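Side-chain contacts in catabolite control protein A (Lactococcus lactis, PDB 2O20), which probably acts as a DNA-binding global regulator of carbon catabolite repression and activation, in the manner of LacI-family transcription factors: residues S75-F78 with A79-R83; N103-E106 with K107-V111; I123-G127 with S128-E132; L190-V193 with E194-E197. The protein carries 1 engineered substitution. All blocks are in the same frame, centred on the assembly; numbering follows the deposited sequence.

Interaction 1: S75-F78 with A79-R83; sequences STYF and AAITR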
ATOM      1  N   SER D  75       4.113  -0.362   3.126  1.00 19.29           N
ATOM      2  CA  SER D  75       3.082  -0.767   4.126  1.00 19.46           C
ATOM      3  C   SER D  75       1.929   0.216   4.101  1.00 18.95           C
ATOM      4  O   SER D  75       2.125   1.394   4.442  1.00 19.50           O
ATOM      5  CB  SER D  75       3.633  -0.772   5.563  1.00 20.68           C
ATOM      6  OG  SER D  75       2.557  -0.850   6.529  1.00 19.94           O
ATOM      7  N   THR D  76       0.718  -0.246   3.746  1.00 17.85           N
ATOM      8  CA  THR D  76      -0.405   0.677   3.706  1.00 18.07           C
ATOM      9  C   THR D  76      -0.798   1.133   5.112  1.00 18.82           C
ATOM     10  O   THR D  76      -1.420   2.172   5.239  1.00 18.62           O
ATOM     11  CB  THR D  76      -1.659   0.127   2.985  1.00 18.25           C
ATOM     12  OG1 THR D  76      -2.141  -1.055   3.628  1.00 16.10           O
ATOM     13  CG2 THR D  76      -1.378  -0.141   1.541  1.00 17.12           C
ATOM     14  N   TYR D  77      -0.478   0.328   6.133  1.00 19.22           N
ATOM     15  CA  TYR D  77      -0.622   0.693   7.552  1.00 20.61           C
ATOM     16  C   TYR D  77       0.172   1.970   7.880  1.00 20.53           C
ATOM     17  O   TYR D  77      -0.405   2.962   8.353  1.00 20.24           O
ATOM     18  CB  TYR D  77      -0.166  -0.487   8.442  1.00 22.23           C
ATOM     19  CG  TYR D  77      -0.130  -0.192   9.913  1.00 22.37           C
ATOM     20  CD1 TYR D  77      -1.242  -0.362  10.684  1.00 25.19           C
ATOM     21  CD2 TYR D  77       1.030   0.290  10.524  1.00 26.98           C
ATOM     22  CE1 TYR D  77      -1.238  -0.069  12.058  1.00 24.69           C
ATOM     23  CE2 TYR D  77       1.054   0.588  11.901  1.00 28.01           C
ATOM     24  CZ  TYR D  77      -0.090   0.410  12.648  1.00 26.38           C
ATOM     25  OH  TYR D  77      -0.086   0.702  13.982  1.00 27.00           O
ATOM     26  N   PHE D  78       1.482   1.959   7.599  1.00 19.77           N
ATOM     27  CA  PHE D  78       2.321   3.134   7.847  1.00 20.16           C
ATOM     28  C   PHE D  78       2.005   4.297   6.891  1.00 19.44           C
ATOM     29  O   PHE D  78       1.974   5.458   7.311  1.00 19.91           O
ATOM     30  CB  PHE D  78       3.812   2.777   7.807  1.00 20.28           C
ATOM     31  CG  PHE D  78       4.229   1.847   8.900  1.00 20.99           C
ATOM     32  CD1 PHE D  78       4.137   2.240  10.225  1.00 24.22           C
ATOM     33  CD2 PHE D  78       4.730   0.592   8.603  1.00 23.70           C
ATOM     34  CE1 PHE D  78       4.530   1.393  11.250  1.00 25.02           C
ATOM     35  CE2 PHE D  78       5.116  -0.278   9.620  1.00 24.59           C
ATOM     36  CZ  PHE D  78       4.996   0.135  10.954  1.00 24.60           C
ATOM     37  N   ALA D  79       1.717   3.989   5.635  1.00 19.09           N
ATOM     38  CA  ALA D  79       1.314   5.039   4.667  1.00 18.79           C
ATOM     39  C   ALA D  79       0.030   5.794   5.088  1.00 18.86           C
ATOM     40  O   ALA D  79      -0.072   7.017   4.910  1.00 18.23           O
ATOM     41  CB  ALA D  79       1.180   4.456   3.265  1.00 18.86           C
ATOM     42  N   ALA D  80      -0.949   5.088   5.669  1.00 18.06           N
ATOM     43  CA  ALA D  80      -2.175   5.732   6.098  1.00 19.03           C
ATOM     44  C   ALA D  80      -1.955   6.674   7.268  1.00 18.66           C
ATOM     45  O   ALA D  80      -2.502   7.778   7.292  1.00 19.03           O
ATOM     46  CB  ALA D  80      -3.229   4.686   6.426  1.00 18.90           C
ATOM     47  N   ILE D  81      -1.142   6.264   8.221  1.00 18.57           N
ATOM     48  CA  ILE D  81      -0.713   7.133   9.309  1.00 20.42           C
ATOM     49  C   ILE D  81       0.006   8.375   8.806  1.00 20.21           C
ATOM     50  O   ILE D  81      -0.258   9.507   9.263  1.00 20.90           O
ATOM     51  CB  ILE D  81       0.207   6.389  10.334  1.00 20.14           C
ATOM     52  CG1 ILE D  81      -0.567   5.250  11.016  1.00 20.78           C
ATOM     53  CG2 ILE D  81       0.736   7.366  11.389  1.00 23.23           C
ATOM     54  CD1 ILE D  81       0.326   4.290  11.764  1.00 20.56           C
ATOM     55  N   THR D  82       0.896   8.153   7.849  1.00 19.78           N
ATOM     56  CA  THR D  82       1.745   9.197   7.292  1.00 20.50           C
ATOM     57  C   THR D  82       0.881  10.274   6.614  1.00 19.82           C
ATOM     58  O   THR D  82       1.213  11.468   6.706  1.00 20.76           O
ATOM     59  CB  THR D  82       2.863   8.595   6.357  1.00 20.30           C
ATOM     60  OG1 THR D  82       3.736   7.716   7.104  1.00 22.67           O
ATOM     61  CG2 THR D  82       3.709   9.662   5.733  1.00 21.10           C
ATOM     62  N   ARG D  83      -0.228   9.905   5.973  1.00 20.07           N
ATOM     63  CA  ARG D  83      -1.121  10.924   5.380  1.00 19.07           C
ATOM     64  C   ARG D  83      -1.751  11.849   6.438  1.00 19.38           C
ATOM     65  O   ARG D  83      -1.941  13.046   6.180  1.00 18.24           O
ATOM     66  CB  ARG D  83      -2.177  10.315   4.443  1.00 20.31           C
ATOM     67  CG  ARG D  83      -1.527   9.685   3.166  1.00 21.40           C
ATOM     68  CD  ARG D  83      -2.313   9.793   1.885  1.00 24.28           C
ATOM     69  NE  ARG D  83      -2.690  11.164   1.571  1.00 22.69           N
ATOM     70  CZ  ARG D  83      -3.558  11.499   0.624  1.00 23.31           C
ATOM     71  NH1 ARG D  83      -4.127  10.574  -0.148  1.00 23.22           N
ATOM     72  NH2 ARG D  83      -3.856  12.774   0.439  1.00 23.92           N
TER
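Phe78 with Thr82, and Tyr77 with Ile81, make contacts four residues apart in the first turns of helix 76-91. This is the crossover helix of the beta-alpha-beta unit that joins strands 65-70 and 95-100 in the parallel-sheet part of a periplasmic-binding-protein fold. The helix is started by Ser75 at the N-cap. Its OG accepts from Phe78 N at 3.2 Å in a nearly straight bond, while Ser75 O takes Ala79 N at 2.9 Å. One turn further on, Phe78 O is gripped twice by a single residue. Thr82 N reaches this oxygen at 3.0 Å, tilted 18° from the carbonyl plane, and Thr82 OG1 donates to it from 2.9 Å, standing 44° out of that plane. The hydroxyl can do so because it lies beside the threonine's own backbone N (chi1 -62°), facing back toward the preceding turn. A valine here would probably leave Phe78 O with the backbone N-H but without its hydroxyl donor. Thr82 also packs on Leu70 of strand 65-70 and on Met126, and Ile73 of the second subunit rests against Thr82 and Ala79. Arg83 extends this dimer contact with a salt bridge to Asp102 of the second subunit. Nearby, the Tyr77 ring brings its CD2 over the centre of one Phe78 ring face, 3.6 Å above the plane. Ile81 CD1 meets the Tyr77 ring obliquely in an off-centre CH-pi contact, 4.2 Å from the ring centroid and 3.8 Å from Tyr77 CE2.

Interaction 2: N103-E106 with K107-V111; sequences NDVE and KEEKV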
ATOM      1  N   ASN D 103      12.791  -1.276   9.167  1.00 24.28           N
ATOM      2  CA  ASN D 103      12.964  -1.787  10.531  1.00 25.91           C
ATOM      3  C   ASN D 103      14.368  -2.305  10.910  1.00 26.19           C
ATOM      4  O   ASN D 103      14.505  -3.233  11.726  1.00 26.90           O
ATOM      5  CB  ASN D 103      11.940  -2.895  10.768  1.00 26.58           C
ATOM      6  CG  ASN D 103      10.661  -2.382  11.316  1.00 27.72           C
ATOM      7  OD1 ASN D 103       9.610  -2.820  10.894  1.00 34.82           O
ATOM      8  ND2 ASN D 103      10.729  -1.466  12.289  1.00 27.08           N
ATOM      9  N   ASP D 104      15.394  -1.726  10.295  1.00 26.76           N
ATOM     10  CA  ASP D 104      16.797  -2.098  10.515  1.00 27.27           C
ATOM     11  C   ASP D 104      17.426  -1.013  11.412  1.00 27.11           C
ATOM     12  O   ASP D 104      17.451   0.147  11.038  1.00 25.74           O
ATOM     13  CB  ASP D 104      17.493  -2.179   9.140  1.00 27.21           C
ATOM     14  CG  ASP D 104      18.982  -2.535   9.213  1.00 30.05           C
ATOM     15  OD1 ASP D 104      19.472  -3.177   8.259  1.00 34.51           O
ATOM     16  OD2 ASP D 104      19.685  -2.178  10.173  1.00 31.81           O
ATOM     17  N   VAL D 105      17.971  -1.401  12.568  1.00 28.08           N
ATOM     18  CA  VAL D 105      18.481  -0.442  13.555  1.00 28.38           C
ATOM     19  C   VAL D 105      19.691   0.362  13.059  1.00 28.62           C
ATOM     20  O   VAL D 105      19.830   1.539  13.396  1.00 29.18           O
ATOM     21  CB  VAL D 105      18.791  -1.135  14.912  1.00 29.38           C
ATOM     22  CG1 VAL D 105      19.336  -0.136  15.920  1.00 29.47           C
ATOM     23  CG2 VAL D 105      17.526  -1.780  15.459  1.00 30.71           C
ATOM     24  N   GLU D 106      20.531  -0.243  12.227  1.00 28.24           N
ATOM     25  CA  GLU D 106      21.622   0.473  11.569  1.00 29.05           C
ATOM     26  C   GLU D 106      21.085   1.564  10.650  1.00 28.75           C
ATOM     27  O   GLU D 106      21.618   2.667  10.586  1.00 27.60           O
ATOM     28  CB  GLU D 106      22.464  -0.478  10.714  1.00 29.08           C
ATOM     29  CG  GLU D 106      23.094  -1.658  11.432  1.00 30.29           C
ATOM     30  CD  GLU D 106      24.006  -2.485  10.503  1.00 31.94           C
ATOM     31  OE1 GLU D 106      24.408  -1.963   9.430  1.00 35.01           O
ATOM     32  OE2 GLU D 106      24.339  -3.646  10.853  1.00 36.71           O
ATOM     33  N   LYS D 107      20.020   1.222   9.926  1.00 29.29           N
ATOM     34  CA  LYS D 107      19.377   2.138   8.994  1.00 29.84           C
ATOM     35  C   LYS D 107      18.685   3.263   9.777  1.00 28.64           C
ATOM     36  O   LYS D 107      18.767   4.419   9.409  1.00 27.94           O
ATOM     37  CB  LYS D 107      18.392   1.358   8.115  1.00 30.24           C
ATOM     38  CG  LYS D 107      18.268   1.833   6.664  1.00 32.98           C
ATOM     39  CD  LYS D 107      17.567   0.755   5.768  1.00 32.70           C
ATOM     40  CE  LYS D 107      18.526   0.038   4.832  1.00 36.28           C
ATOM     41  NZ  LYS D 107      17.916  -1.181   4.159  1.00 36.55           N
ATOM     42  N   GLU D 108      18.034   2.910  10.880  1.00 28.21           N
ATOM     43  CA  GLU D 108      17.415   3.906  11.763  1.00 28.19           C
ATOM     44  C   GLU D 108      18.455   4.905  12.298  1.00 27.34           C
ATOM     45  O   GLU D 108      18.204   6.112  12.286  1.00 25.85           O
ATOM     46  CB  GLU D 108      16.661   3.231  12.911  1.00 28.01           C
ATOM     47  CG  GLU D 108      15.391   2.517  12.440  1.00 29.15           C
ATOM     48  CD  GLU D 108      14.719   1.696  13.517  1.00 29.81           C
ATOM     49  OE1 GLU D 108      15.411   1.287  14.491  1.00 30.31           O
ATOM     50  OE2 GLU D 108      13.496   1.428  13.369  1.00 32.08           O
ATOM     51  N   GLU D 109      19.619   4.406  12.736  1.00 27.14           N
ATOM     52  CA  GLU D 109      20.687   5.280  13.248  1.00 27.29           C
ATOM     53  C   GLU D 109      21.206   6.245  12.200  1.00 26.84           C
ATOM     54  O   GLU D 109      21.447   7.405  12.499  1.00 26.88           O
ATOM     55  CB  GLU D 109      21.889   4.462  13.767  1.00 28.24           C
ATOM     56  CG  GLU D 109      21.712   3.938  15.169  1.00 31.23           C
ATOM     57  CD  GLU D 109      22.964   3.252  15.666  1.00 33.61           C
ATOM     58  OE1 GLU D 109      23.007   2.004  15.640  1.00 36.72           O
ATOM     59  OE2 GLU D 109      23.908   3.967  16.053  1.00 36.18           O
ATOM     60  N   LYS D 110      21.417   5.753  10.987  1.00 26.58           N
ATOM     61  CA  LYS D 110      21.865   6.599   9.889  1.00 27.41           C
ATOM     62  C   LYS D 110      20.818   7.677   9.567  1.00 27.17           C
ATOM     63  O   LYS D 110      21.163   8.838   9.381  1.00 26.46           O
ATOM     64  CB  LYS D 110      22.178   5.755   8.652  1.00 26.93           C
ATOM     65  CG  LYS D 110      23.411   4.888   8.828  1.00 29.08           C
ATOM     66  CD  LYS D 110      23.664   3.948   7.657  1.00 29.58           C
ATOM     67  CE  LYS D 110      24.055   4.706   6.394  1.00 32.06           C
ATOM     68  NZ  LYS D 110      24.540   3.767   5.344  1.00 32.24           N
ATOM     69  N   VAL D 111      19.546   7.285   9.527  1.00 28.16           N
ATOM     70  CA  VAL D 111      18.447   8.235   9.247  1.00 29.04           C
ATOM     71  C   VAL D 111      18.444   9.397  10.259  1.00 29.66           C
ATOM     72  O   VAL D 111      18.418  10.574   9.867  1.00 29.36           O
ATOM     73  CB  VAL D 111      17.068   7.519   9.193  1.00 29.22           C
ATOM     74  CG1 VAL D 111      15.922   8.525   9.201  1.00 30.42           C
ATOM     75  CG2 VAL D 111      16.985   6.627   7.948  1.00 29.21           C
TER
HETATM   76  O   HOH W   1      17.457  -3.585   5.691  1.00 48.27           O
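Asp104 O accepts from Glu108 N at 2.8 Å, opening the ladder of i-to-i+4 bonds in helix 105-118. Asp104 is the N-cap of this helix, and its carboxylate turns inward over the first turn. With CG anti to the backbone N (chi1 179°), Asp104 OD2 meets Glu106 N at 2.9 Å and Lys107 N at 3.4 Å. Both capping bonds are weak, the first because it is strongly bent. A negative charge at the start of a helix is likely to be electrostatically favourable.

The other oxygen, OD1, is linked to the lysine through a water: water 1 donates to Asp104 OD1 and accepts from Lys107 NZ, the latter at 2.9 Å. The two charged groups themselves stay apart, with 4.8 Å between Asp104 OD1 and Lys107 NZ. The ammonium has a closer mate in Asp102, with which it forms a salt bridge. Nearer the backbone, the two side chains cross at about a right angle, CB of Asp104 lying 3.8 Å from CB of Lys107.

Packing on another side of the turn is supplied by Glu108, whose chain runs extended beyond CG. Its OE1 lies 3.8 Å from Val105 CG2, and its OE2 is hydrogen-bonded to Tyr125 OH, so this buried acid has a polar partner. Glu109 follows one residue later, its CG 3.5 Å from Val105 O. Val105, Glu108 and Glu109 all rest against Ile134 of helix 132-141, and the Glu108-Tyr125 bond links helix 105-118 to strand 122-125, the next strand in the chain.

Interaction 3: I123-G127 with S128-E132; sequences IVYMG and SSLDE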
ATOM      1  N   ILE D 123      10.555  15.122  15.091  1.00 21.62           N
ATOM      2  CA  ILE D 123      10.581  13.766  14.507  1.00 21.81           C
ATOM      3  C   ILE D 123       9.306  12.988  14.875  1.00 22.00           C
ATOM      4  O   ILE D 123       8.906  12.954  16.028  1.00 21.55           O
ATOM      5  CB  ILE D 123      11.872  12.972  14.989  1.00 22.20           C
ATOM      6  CG1 ILE D 123      13.121  13.621  14.405  1.00 21.77           C
ATOM      7  CG2 ILE D 123      11.846  11.526  14.555  1.00 23.57           C
ATOM      8  CD1 ILE D 123      14.420  13.242  15.084  1.00 22.99           C
ATOM      9  N   VAL D 124       8.695  12.356  13.882  1.00 21.84           N
ATOM     10  CA  VAL D 124       7.685  11.327  14.105  1.00 22.09           C
ATOM     11  C   VAL D 124       8.322   9.972  13.794  1.00 22.09           C
ATOM     12  O   VAL D 124       8.856   9.776  12.706  1.00 21.30           O
ATOM     13  CB  VAL D 124       6.468  11.508  13.187  1.00 22.60           C
ATOM     14  CG1 VAL D 124       5.426  10.398  13.425  1.00 23.05           C
ATOM     15  CG2 VAL D 124       5.847  12.913  13.350  1.00 23.68           C
ATOM     16  N   TYR D 125       8.277   9.063  14.772  1.00 21.75           N
ATOM     17  CA  TYR D 125       8.834   7.721  14.618  1.00 22.38           C
ATOM     18  C   TYR D 125       7.755   6.654  14.558  1.00 22.50           C
ATOM     19  O   TYR D 125       6.875   6.602  15.406  1.00 21.14           O
ATOM     20  CB  TYR D 125       9.746   7.389  15.794  1.00 22.99           C
ATOM     21  CG  TYR D 125      10.301   5.981  15.748  1.00 23.94           C
ATOM     22  CD1 TYR D 125      11.488   5.700  15.089  1.00 23.93           C
ATOM     23  CD2 TYR D 125       9.606   4.919  16.337  1.00 23.98           C
ATOM     24  CE1 TYR D 125      11.981   4.404  15.023  1.00 24.84           C
ATOM     25  CE2 TYR D 125      10.099   3.604  16.274  1.00 24.85           C
ATOM     26  CZ  TYR D 125      11.267   3.355  15.620  1.00 25.29           C
ATOM     27  OH  TYR D 125      11.756   2.047  15.580  1.00 27.22           O
ATOM     28  N   MET D 126       7.905   5.766  13.580  1.00 23.30           N
ATOM     29  CA  MET D 126       7.072   4.591  13.402  1.00 25.11           C
ATOM     30  C   MET D 126       8.028   3.426  13.178  1.00 25.28           C
ATOM     31  O   MET D 126       9.066   3.591  12.563  1.00 25.17           O
ATOM     32  CB  MET D 126       6.170   4.757  12.169  1.00 24.85           C
ATOM     33  CG  MET D 126       4.925   5.601  12.334  1.00 26.31           C
ATOM     34  SD  MET D 126       4.197   5.941  10.696  1.00 29.24           S
ATOM     35  CE  MET D 126       5.027   7.450  10.302  1.00 29.58           C
ATOM     36  N   GLY D 127       7.684   2.258  13.704  1.00 26.57           N
ATOM     37  CA  GLY D 127       8.530   1.069  13.583  1.00 27.69           C
ATOM     38  C   GLY D 127       8.233   0.126  14.730  1.00 29.01           C
ATOM     39  O   GLY D 127       7.465   0.464  15.624  1.00 28.62           O
ATOM     40  N   SER D 128       8.840  -1.054  14.721  1.00 30.92           N
ATOM     41  CA  SER D 128       8.460  -2.098  15.679  1.00 32.14           C
ATOM     42  C   SER D 128       8.689  -1.646  17.116  1.00 33.87           C
ATOM     43  O   SER D 128       7.860  -1.922  17.987  1.00 34.37           O
ATOM     44  CB  SER D 128       9.204  -3.402  15.387  0.50 32.26           C
ATOM     45  OG  SER D 128      10.601  -3.186  15.270  0.50 32.20           O
ATOM     46  N   SER D 129       9.805  -0.956  17.362  1.00 35.52           N
ATOM     47  CA  SER D 129      10.030  -0.279  18.639  1.00 37.49           C
ATOM     48  C   SER D 129      11.369   0.451  18.679  1.00 38.21           C
ATOM     49  O   SER D 129      12.303   0.116  17.950  1.00 38.27           O
ATOM     50  CB  SER D 129       9.986  -1.261  19.810  1.00 37.70           C
ATOM     51  OG  SER D 129      10.883  -2.316  19.545  1.00 40.42           O
ATOM     52  N   LEU D 130      11.446   1.417  19.588  1.00 39.34           N
ATOM     53  CA  LEU D 130      12.592   2.300  19.731  1.00 40.42           C
ATOM     54  C   LEU D 130      13.772   1.616  20.439  1.00 40.87           C
ATOM     55  O   LEU D 130      13.707   1.326  21.637  1.00 41.03           O
ATOM     56  CB  LEU D 130      12.165   3.564  20.492  1.00 40.47           C
ATOM     57  CG  LEU D 130      13.090   4.763  20.332  1.00 40.76           C
ATOM     58  CD1 LEU D 130      13.037   5.283  18.910  1.00 40.64           C
ATOM     59  CD2 LEU D 130      12.734   5.850  21.348  1.00 41.16           C
ATOM     60  N   ASP D 131      14.844   1.362  19.687  1.00 41.39           N
ATOM     61  CA  ASP D 131      16.064   0.736  20.214  1.00 41.89           C
ATOM     62  C   ASP D 131      16.820   1.695  21.135  1.00 42.03           C
ATOM     63  O   ASP D 131      16.746   2.911  20.981  1.00 40.84           O
ATOM     64  CB  ASP D 131      16.959   0.274  19.044  1.00 42.31           C
ATOM     65  CG  ASP D 131      18.192  -0.502  19.495  1.00 42.85           C
ATOM     66  OD1 ASP D 131      18.170  -1.749  19.404  1.00 43.63           O
ATOM     67  OD2 ASP D 131      19.186   0.135  19.918  1.00 44.17           O
ATOM     68  N   GLU D 132      17.551   1.130  22.092  1.00 42.54           N
ATOM     69  CA  GLU D 132      18.277   1.922  23.082  1.00 43.27           C
ATOM     70  C   GLU D 132      19.341   2.822  22.453  1.00 43.12           C
ATOM     71  O   GLU D 132      19.611   3.910  22.965  1.00 42.59           O
ATOM     72  CB  GLU D 132      18.929   0.996  24.122  1.00 43.82           C
ATOM     73  CG  GLU D 132      19.435   1.698  25.376  1.00 46.02           C
ATOM     74  CD  GLU D 132      18.309   2.344  26.174  1.00 49.09           C
ATOM     75  OE1 GLU D 132      17.497   1.593  26.761  1.00 50.68           O
ATOM     76  OE2 GLU D 132      18.230   3.601  26.202  1.00 51.20           O
TER
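Leu130 CD1 sits over one face of the Tyr125 ring in a CH-pi contact, 4.0 Å from the centroid and only 4° off the normal. The methyl lies equally far, 4.1 Å, from CD1 and CE1 of the tyrosine, and the two side chains cross obliquely. Tyr125 has CG anti to its own N (chi1 177°), which carries the ring out beneath the loop that turns back over it.

Among polar contacts, Tyr125 OH, the partner of Glu108 OE2, lies 3.1 Å from Ser129 O. A phenylalanine in its place would probably keep the CH-pi contact with Leu130 but leave the buried Glu108 carboxylate without this mate.

Backbone constraint marks the turn itself. Gly127 has a phi of 155°, and at its backbone angles a side chain would jam against the carbonyl O of Met126 and would also strike the tyrosine hydroxyl.

Beyond the turn, the side chain of Ser128 comes within about 4 Å of a bound sulfate. Such a loop, leaving the C-terminal end of a parallel strand to face the cleft, is characteristic of the Rossmann-like subdomains of periplasmic-binding-protein folds, whose ligands bind between the lobes.

Interaction 4: L190-V193 with E194-E197; sequences LKDV and ENTE. With SO4 (sulfate ion), chain L.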
ATOM      1  N   LEU D 190       7.799 -10.260  21.300  1.00 30.88           N
ATOM      2  CA  LEU D 190       7.095 -10.182  22.576  1.00 32.54           C
ATOM      3  C   LEU D 190       7.725  -9.174  23.533  1.00 32.90           C
ATOM      4  O   LEU D 190       7.024  -8.632  24.379  1.00 34.26           O
ATOM      5  CB  LEU D 190       7.015 -11.562  23.243  1.00 32.98           C
ATOM      6  CG  LEU D 190       6.233 -11.691  24.551  1.00 33.97           C
ATOM      7  CD1 LEU D 190       4.748 -11.433  24.307  1.00 35.01           C
ATOM      8  CD2 LEU D 190       6.463 -13.100  25.141  1.00 34.21           C
ATOM      9  N   LYS D 191       9.019  -8.889  23.369  1.00 33.58           N
ATOM     10  CA  LYS D 191       9.755  -7.965  24.257  1.00 34.65           C
ATOM     11  C   LYS D 191       9.230  -6.531  24.226  1.00 34.30           C
ATOM     12  O   LYS D 191       9.372  -5.793  25.203  1.00 34.87           O
ATOM     13  CB  LYS D 191      11.255  -7.971  23.910  1.00 34.75           C
ATOM     14  CG  LYS D 191      11.889  -9.346  24.089  1.00 36.30           C
ATOM     15  CD  LYS D 191      13.414  -9.327  24.048  1.00 37.22           C
ATOM     16  CE  LYS D 191      13.952  -9.484  22.636  1.00 39.43           C
ATOM     17  NZ  LYS D 191      15.447  -9.375  22.594  1.00 41.16           N
ATOM     18  N   ASP D 192       8.625  -6.152  23.103  1.00 33.30           N
ATOM     19  CA  ASP D 192       8.040  -4.830  22.911  1.00 32.77           C
ATOM     20  C   ASP D 192       6.761  -4.631  23.739  1.00 31.58           C
ATOM     21  O   ASP D 192       5.936  -5.538  23.846  1.00 31.41           O
ATOM     22  CB  ASP D 192       7.757  -4.631  21.417  1.00 32.68           C
ATOM     23  CG  ASP D 192       9.021  -4.714  20.575  1.00 34.10           C
ATOM     24  OD1 ASP D 192      10.113  -4.486  21.125  1.00 34.60           O
ATOM     25  OD2 ASP D 192       8.935  -4.993  19.364  1.00 37.91           O
ATOM     26  N   VAL D 193       6.595  -3.428  24.288  1.00 30.79           N
ATOM     27  CA  VAL D 193       5.527  -3.144  25.260  1.00 29.68           C
ATOM     28  C   VAL D 193       4.139  -3.486  24.713  1.00 28.84           C
ATOM     29  O   VAL D 193       3.360  -4.170  25.362  1.00 28.29           O
ATOM     30  CB  VAL D 193       5.550  -1.670  25.724  1.00 29.88           C
ATOM     31  CG1 VAL D 193       4.337  -1.349  26.607  1.00 29.35           C
ATOM     32  CG2 VAL D 193       6.832  -1.370  26.472  1.00 31.01           C
ATOM     33  N   GLU D 194       3.858  -2.994  23.511  1.00 27.69           N
ATOM     34  CA  GLU D 194       2.596  -3.244  22.809  1.00 27.91           C
ATOM     35  C   GLU D 194       2.240  -4.732  22.684  1.00 27.20           C
ATOM     36  O   GLU D 194       1.074  -5.114  22.791  1.00 26.88           O
ATOM     37  CB  GLU D 194       2.608  -2.575  21.420  1.00 27.95           C
ATOM     38  CG  GLU D 194       3.843  -2.836  20.560  1.00 28.71           C
ATOM     39  CD  GLU D 194       5.023  -1.858  20.796  1.00 30.53           C
ATOM     40  OE1 GLU D 194       5.086  -1.168  21.846  1.00 30.81           O
ATOM     41  OE2 GLU D 194       5.898  -1.800  19.900  1.00 30.90           O
ATOM     42  N   ASN D 195       3.257  -5.566  22.493  1.00 26.64           N
ATOM     43  CA  ASN D 195       3.061  -7.022  22.401  1.00 26.15           C
ATOM     44  C   ASN D 195       2.900  -7.757  23.750  1.00 25.72           C
ATOM     45  O   ASN D 195       2.164  -8.735  23.846  1.00 25.38           O
ATOM     46  CB  ASN D 195       4.196  -7.624  21.582  1.00 25.96           C
ATOM     47  CG  ASN D 195       4.082  -7.271  20.128  1.00 26.25           C
ATOM     48  OD1 ASN D 195       2.967  -7.165  19.618  1.00 26.14           O
ATOM     49  ND2 ASN D 195       5.221  -7.059  19.447  1.00 25.01           N
ATOM     50  N   THR D 196       3.581  -7.276  24.779  1.00 25.90           N
ATOM     51  CA  THR D 196       3.303  -7.711  26.160  1.00 26.24           C
ATOM     52  C   THR D 196       1.887  -7.300  26.576  1.00 25.32           C
ATOM     53  O   THR D 196       1.230  -8.038  27.276  1.00 25.03           O
ATOM     54  CB  THR D 196       4.355  -7.171  27.134  1.00 25.99           C
ATOM     55  OG1 THR D 196       4.442  -5.761  26.979  1.00 31.98           O
ATOM     56  CG2 THR D 196       5.702  -7.741  26.839  1.00 26.00           C
ATOM     57  N   GLU D 197       1.386  -6.165  26.076  1.00 25.70           N
ATOM     58  CA  GLU D 197      -0.007  -5.740  26.329  1.00 25.47           C
ATOM     59  C   GLU D 197      -1.021  -6.638  25.594  1.00 24.05           C
ATOM     60  O   GLU D 197      -2.037  -7.015  26.169  1.00 22.69           O
ATOM     61  CB  GLU D 197      -0.215  -4.265  25.948  0.50 25.99           C
ATOM     62  CG  GLU D 197       0.700  -3.272  26.693  0.50 27.57           C
ATOM     63  CD  GLU D 197       0.168  -2.806  28.040  0.50 28.81           C
ATOM     64  OE1 GLU D 197      -0.930  -3.236  28.462  0.50 31.24           O
ATOM     65  OE2 GLU D 197       0.866  -1.990  28.684  0.50 31.80           O
TER
HETATM   66  S   SO4 L2003       4.948  -4.591  16.552  1.00 57.08           S
HETATM   67  O1  SO4 L2003       5.897  -4.159  17.585  1.00 57.76           O
HETATM   68  O2  SO4 L2003       5.002  -6.051  16.443  1.00 56.92           O
HETATM   69  O3  SO4 L2003       3.599  -4.160  16.922  1.00 55.82           O
HETATM   70  O4  SO4 L2003       5.336  -3.990  15.275  1.00 56.81           O
HETATM   71  O   HOH W   2       7.829  -1.085  23.000  1.00 35.56           O
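Asp192 and Glu194 bring two acids together beside a sulfate ion: Asp192 OD2 and Glu194 OE2 lie 4.4 Å apart, and sulfate O1 is 3.3 Å from Glu194 OE2. The sulfate probably comes from the crystallisation liquor. So much negative charge in one place may raise the proton affinity of the carboxylates. Asn195 gives a donor to the sulfate, its ND2 making a nearly straight bond (174°) to sulfate O2 at 3.2 Å. Its amide is fixed further by Arg198 NH1 at OD1 and by Ser189 O at ND2.

Asp192 holds the N-cap position of helix 193-208 yet makes no capping bond with its side chain; its OD1 turns instead to Ser129 OG. Glu194 reaches the helix start through a water. Its CG is squeezed between N and carbonyl carbon (chi1 49°) and the chain bends at chi2 (-87°), bringing OE1 back to the start of the helix. There water 2 accepts from Val193 N at 2.9 Å and donates to Glu194 OE1 at 3.0 Å.

On the backbone, Asp192 O accepts from Thr196 N. Val193 O takes Glu197 N at 2.9 Å and also Thr196 OG1, modelled at 2.5 Å, a length short enough to be doubtful. Leu190 CD1 touches Asn195 O at 3.8 Å.

This turn joins the loop after strand 183-186 to helix 193-208. Glu194 accepts from Thr150 and Ile151 in the loop after strand 145-148 and touches Tyr164 of helix 164-177, while Glu197 leans on His165 of that same helix.

The four contacts follow one another along the chain without nesting or crossing, each within one continuous stretch where a loop or strand leads toward a helix. Residues 75-83 start helix 76-91, and residues 103-111 start helix 105-118. Interaction 3 then turns the chain from strand 122-125 toward helix 132-141 and lies between the others: Met126 packs on Phe78, Ile81 and Thr82 of interaction 1, and Tyr125 bonds to Glu108 of interaction 2. Much later, residues 190-197 start helix 193-208. There Asp192 meets Ser129, tying the loop beside the six-stranded sheet to the helix that follows strand 183-186 of the four-stranded sheet.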